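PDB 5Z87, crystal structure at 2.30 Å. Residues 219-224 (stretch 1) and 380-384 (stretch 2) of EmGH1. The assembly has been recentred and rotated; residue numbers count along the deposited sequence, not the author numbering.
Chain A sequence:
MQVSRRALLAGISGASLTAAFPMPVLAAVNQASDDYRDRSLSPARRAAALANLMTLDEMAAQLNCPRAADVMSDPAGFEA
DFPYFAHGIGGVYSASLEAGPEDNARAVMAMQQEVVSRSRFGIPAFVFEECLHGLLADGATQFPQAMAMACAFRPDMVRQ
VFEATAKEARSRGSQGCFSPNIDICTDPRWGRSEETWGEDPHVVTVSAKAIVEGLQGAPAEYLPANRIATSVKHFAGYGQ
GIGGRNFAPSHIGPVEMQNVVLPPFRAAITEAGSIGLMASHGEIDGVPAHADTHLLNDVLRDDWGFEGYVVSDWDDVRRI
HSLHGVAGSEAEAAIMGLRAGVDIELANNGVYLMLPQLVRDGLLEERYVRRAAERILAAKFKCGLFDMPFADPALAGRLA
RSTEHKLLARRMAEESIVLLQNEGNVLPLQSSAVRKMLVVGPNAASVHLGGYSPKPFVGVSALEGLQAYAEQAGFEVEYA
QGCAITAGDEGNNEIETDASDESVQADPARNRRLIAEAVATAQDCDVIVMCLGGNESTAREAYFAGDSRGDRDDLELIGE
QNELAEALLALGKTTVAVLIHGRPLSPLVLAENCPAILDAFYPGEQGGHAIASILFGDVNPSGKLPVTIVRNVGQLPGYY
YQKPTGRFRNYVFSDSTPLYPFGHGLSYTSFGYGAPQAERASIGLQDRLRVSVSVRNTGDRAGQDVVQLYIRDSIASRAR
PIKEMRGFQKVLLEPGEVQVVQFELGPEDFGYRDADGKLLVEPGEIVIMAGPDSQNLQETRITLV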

ATOM      1  N   PRO A 219      11.952  29.889 -19.479  1.00 30.42           N
ATOM      2  CA  PRO A 219      13.215  30.055 -18.741  1.00 32.04           C
ATOM      3  C   PRO A 219      14.010  31.256 -19.242  1.00 28.25           C
ATOM      4  O   PRO A 219      14.204  31.429 -20.446  1.00 26.90           O
ATOM      5  CB  PRO A 219      13.966  28.746 -19.013  1.00 31.59           C
ATOM      6  CG  PRO A 219      12.941  27.779 -19.490  1.00 25.65           C
ATOM      7  CD  PRO A 219      11.845  28.570 -20.126  1.00 25.57           C
ATOM      8  N   ALA A 220      14.455  32.098 -18.309  1.00 23.76           N
ATOM      9  CA  ALA A 220      15.219  33.293 -18.659  1.00 31.64           C
ATOM     10  C   ALA A 220      16.111  33.677 -17.486  1.00 31.35           C
ATOM     11  O   ALA A 220      15.934  33.197 -16.361  1.00 30.94           O
ATOM     12  CB  ALA A 220      14.302  34.461 -19.053  1.00 23.30           C
ATOM     13  N   GLU A 221      17.084  34.554 -17.762  1.00 33.06           N
ATOM     14  CA  GLU A 221      17.996  34.977 -16.701  1.00 31.52           C
ATOM     15  C   GLU A 221      17.234  35.669 -15.581  1.00 24.58           C
ATOM     16  O   GLU A 221      17.474  35.404 -14.397  1.00 26.28           O
ATOM     17  CB  GLU A 221      19.085  35.894 -17.263  1.00 28.58           C
ATOM     18  CG  GLU A 221      20.059  36.398 -16.211  1.00 33.26           C
ATOM     19  CD  GLU A 221      21.122  37.360 -16.751  1.00 42.27           C
ATOM     20  OE1 GLU A 221      20.779  38.384 -17.390  1.00 45.37           O
ATOM     21  OE2 GLU A 221      22.314  37.097 -16.509  1.00 45.41           O
ATOM     22  N   TYR A 222      16.286  36.531 -15.946  1.00 29.33           N
ATOM     23  CA  TYR A 222      15.401  37.228 -15.027  1.00 25.83           C
ATOM     24  C   TYR A 222      13.957  36.905 -15.381  1.00 23.51           C
ATOM     25  O   TYR A 222      13.620  36.777 -16.563  1.00 26.24           O
ATOM     26  CB  TYR A 222      15.610  38.762 -15.109  1.00 27.56           C
ATOM     27  CG  TYR A 222      16.842  39.269 -14.403  1.00 28.77           C
ATOM     28  CD1 TYR A 222      16.785  39.675 -13.072  1.00 24.58           C
ATOM     29  CD2 TYR A 222      18.061  39.344 -15.062  1.00 32.34           C
ATOM     30  CE1 TYR A 222      17.907  40.137 -12.416  1.00 25.57           C
ATOM     31  CE2 TYR A 222      19.195  39.812 -14.416  1.00 28.26           C
ATOM     32  CZ  TYR A 222      19.111  40.202 -13.100  1.00 31.05           C
ATOM     33  OH  TYR A 222      20.233  40.652 -12.460  1.00 28.60           O
ATOM     34  N   LEU A 223      13.101  36.810 -14.361  1.00 27.76           N
ATOM     35  CA  LEU A 223      11.669  36.692 -14.612  1.00 27.51           C
ATOM     36  C   LEU A 223      11.173  37.921 -15.364  1.00 27.26           C
ATOM     37  O   LEU A 223      11.537  39.049 -15.014  1.00 29.66           O
ATOM     38  CB  LEU A 223      10.877  36.560 -13.309  1.00 22.69           C
ATOM     39  CG  LEU A 223      11.003  35.272 -12.498  1.00 25.24           C
ATOM     40  CD1 LEU A 223       9.816  35.177 -11.558  1.00 24.68           C
ATOM     41  CD2 LEU A 223      11.091  34.053 -13.400  1.00 22.97           C
ATOM     42  N   PRO A 224      10.344  37.748 -16.389  1.00 31.37           N
ATOM     43  CA  PRO A 224       9.660  38.900 -16.980  1.00 25.53           C
ATOM     44  C   PRO A 224       8.776  39.575 -15.946  1.00 30.62           C
ATOM     45  O   PRO A 224       8.518  39.058 -14.855  1.00 29.70           O
ATOM     46  CB  PRO A 224       8.834  38.291 -18.121  1.00 24.79           C
ATOM     47  CG  PRO A 224       9.486  36.949 -18.387  1.00 29.51           C
ATOM     48  CD  PRO A 224       9.979  36.485 -17.048  1.00 23.44           C
ATOM     49  N   LYS A 380      15.836  36.219  -5.267  1.00 19.92           N
ATOM     50  CA  LYS A 380      15.240  37.551  -5.160  1.00 26.68           C
ATOM     51  C   LYS A 380      15.695  38.454  -6.309  1.00 22.83           C
ATOM     52  O   LYS A 380      14.878  39.156  -6.917  1.00 28.60           O
ATOM     53  CB  LYS A 380      15.577  38.172  -3.804  1.00 25.69           C
ATOM     54  CG  LYS A 380      14.949  37.444  -2.644  1.00 19.13           C
ATOM     55  CD  LYS A 380      15.240  38.091  -1.304  1.00 18.99           C
ATOM     56  CE  LYS A 380      14.205  37.610  -0.269  1.00 18.31           C
ATOM     57  NZ  LYS A 380      14.435  38.128   1.114  1.00 17.26           N
ATOM     58  N   PHE A 381      16.987  38.436  -6.637  1.00 21.11           N
ATOM     59  CA  PHE A 381      17.456  39.200  -7.788  1.00 22.59           C
ATOM     60  C   PHE A 381      16.736  38.763  -9.059  1.00 25.88           C
ATOM     61  O   PHE A 381      16.194  39.597  -9.796  1.00 24.65           O
ATOM     62  CB  PHE A 381      18.980  39.063  -7.928  1.00 26.81           C
ATOM     63  CG  PHE A 381      19.762  39.947  -6.968  1.00 28.21           C
ATOM     64  CD1 PHE A 381      19.715  41.340  -7.084  1.00 27.63           C
ATOM     65  CD2 PHE A 381      20.540  39.393  -5.958  1.00 25.44           C
ATOM     66  CE1 PHE A 381      20.418  42.166  -6.197  1.00 24.12           C
ATOM     67  CE2 PHE A 381      21.257  40.209  -5.071  1.00 28.70           C
ATOM     68  CZ  PHE A 381      21.193  41.599  -5.190  1.00 28.01           C
ATOM     69  N   LYS A 382      16.669  37.445  -9.296  1.00 24.40           N
ATOM     70  CA  LYS A 382      16.007  36.910 -10.486  1.00 22.08           C
ATOM     71  C   LYS A 382      14.543  37.350 -10.579  1.00 24.35           C
ATOM     72  O   LYS A 382      14.034  37.613 -11.678  1.00 23.40           O
ATOM     73  CB  LYS A 382      16.105  35.375 -10.488  1.00 19.65           C
ATOM     74  CG  LYS A 382      15.466  34.716 -11.723  1.00 25.39           C
ATOM     75  CD  LYS A 382      16.042  33.317 -12.026  1.00 22.79           C
ATOM     76  CE  LYS A 382      15.446  32.750 -13.307  1.00 26.08           C
ATOM     77  NZ  LYS A 382      15.949  31.381 -13.652  1.00 40.21           N
ATOM     78  N   CYS A 383      13.843  37.422  -9.444  1.00 17.47           N
ATOM     79  CA  CYS A 383      12.455  37.855  -9.451  1.00 24.98           C
ATOM     80  C   CYS A 383      12.305  39.366  -9.485  1.00 26.69           C
ATOM     81  O   CYS A 383      11.171  39.852  -9.466  1.00 27.50           O
ATOM     82  CB  CYS A 383      11.716  37.292  -8.234  1.00 20.30           C
ATOM     83  SG  CYS A 383      11.606  35.478  -8.305  1.00 25.07           S
ATOM     84  N   GLY A 384      13.408  40.107  -9.520  1.00 25.07           N
ATOM     85  CA  GLY A 384      13.340  41.550  -9.647  1.00 26.22           C
ATOM     86  C   GLY A 384      12.995  42.306  -8.388  1.00 28.00           C
ATOM     87  O   GLY A 384      12.646  43.487  -8.481  1.00 31.08           O
TER

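The contact joins an irregular segment to the last turn of a helix, and a backbone hydrogen bond links them: Leu-223 N donates to Lys-382 O at 3.0 Å, with an N-H...O angle of 157°. Near its end a helix leaves carbonyls without amide partners from a following turn, and here a backbone amide from a remote part of the chain supplies one.

Lys-382 contributes the largest share of the buried area. All four of its chi angles are t, so the side chain runs out at full length along the backbone of the other segment. Lys-382 CG lies 3.4 Å from Glu-221 O and Lys-382 CE 3.1 Å from Ala-220 O. Lysine suits such a place because its long methylene chain can cover backbone while its charged end reaches beyond; Lys-382 NZ is 3.3 Å from Ala-220 O. Glu-221, by contrast, directs its CB away, with chi1 and chi2 both t, and meets the lysine through its carbonyl rather than its carboxylate.

Tyr-222 starts sideways, but with chi1 at -77° (m) and chi2 at -91° its ring comes nearer the helix. The ring edge meets Phe-381 O, which lies 3.2 Å from Tyr-222 CE1, a favourable arrangement because aromatic C-H edges carry slight positive charge. Its OH is hydrogen-bonded elsewhere in the structure, so the polar tip is satisfied.

Leu-223 CB points toward the other segment. With chi1 m and chi2 t, Leu-223 CD1 packs 3.7 Å from Cys-383 SG, an apolar contact well suited to a branched aliphatic chain and a weakly polar sulfur. The cysteine's CB points away, yet chi1 of -65° (m) leaves SG within reach of the leucine.

Gly-384 is the first residue after the helix to leave helical phi/psi, in a Schellman motif, with Gly-384 N bonded to Phe-381 O at 2.8 Å. Its phi of 78° is one that glycine adopts readily, lacking a CB.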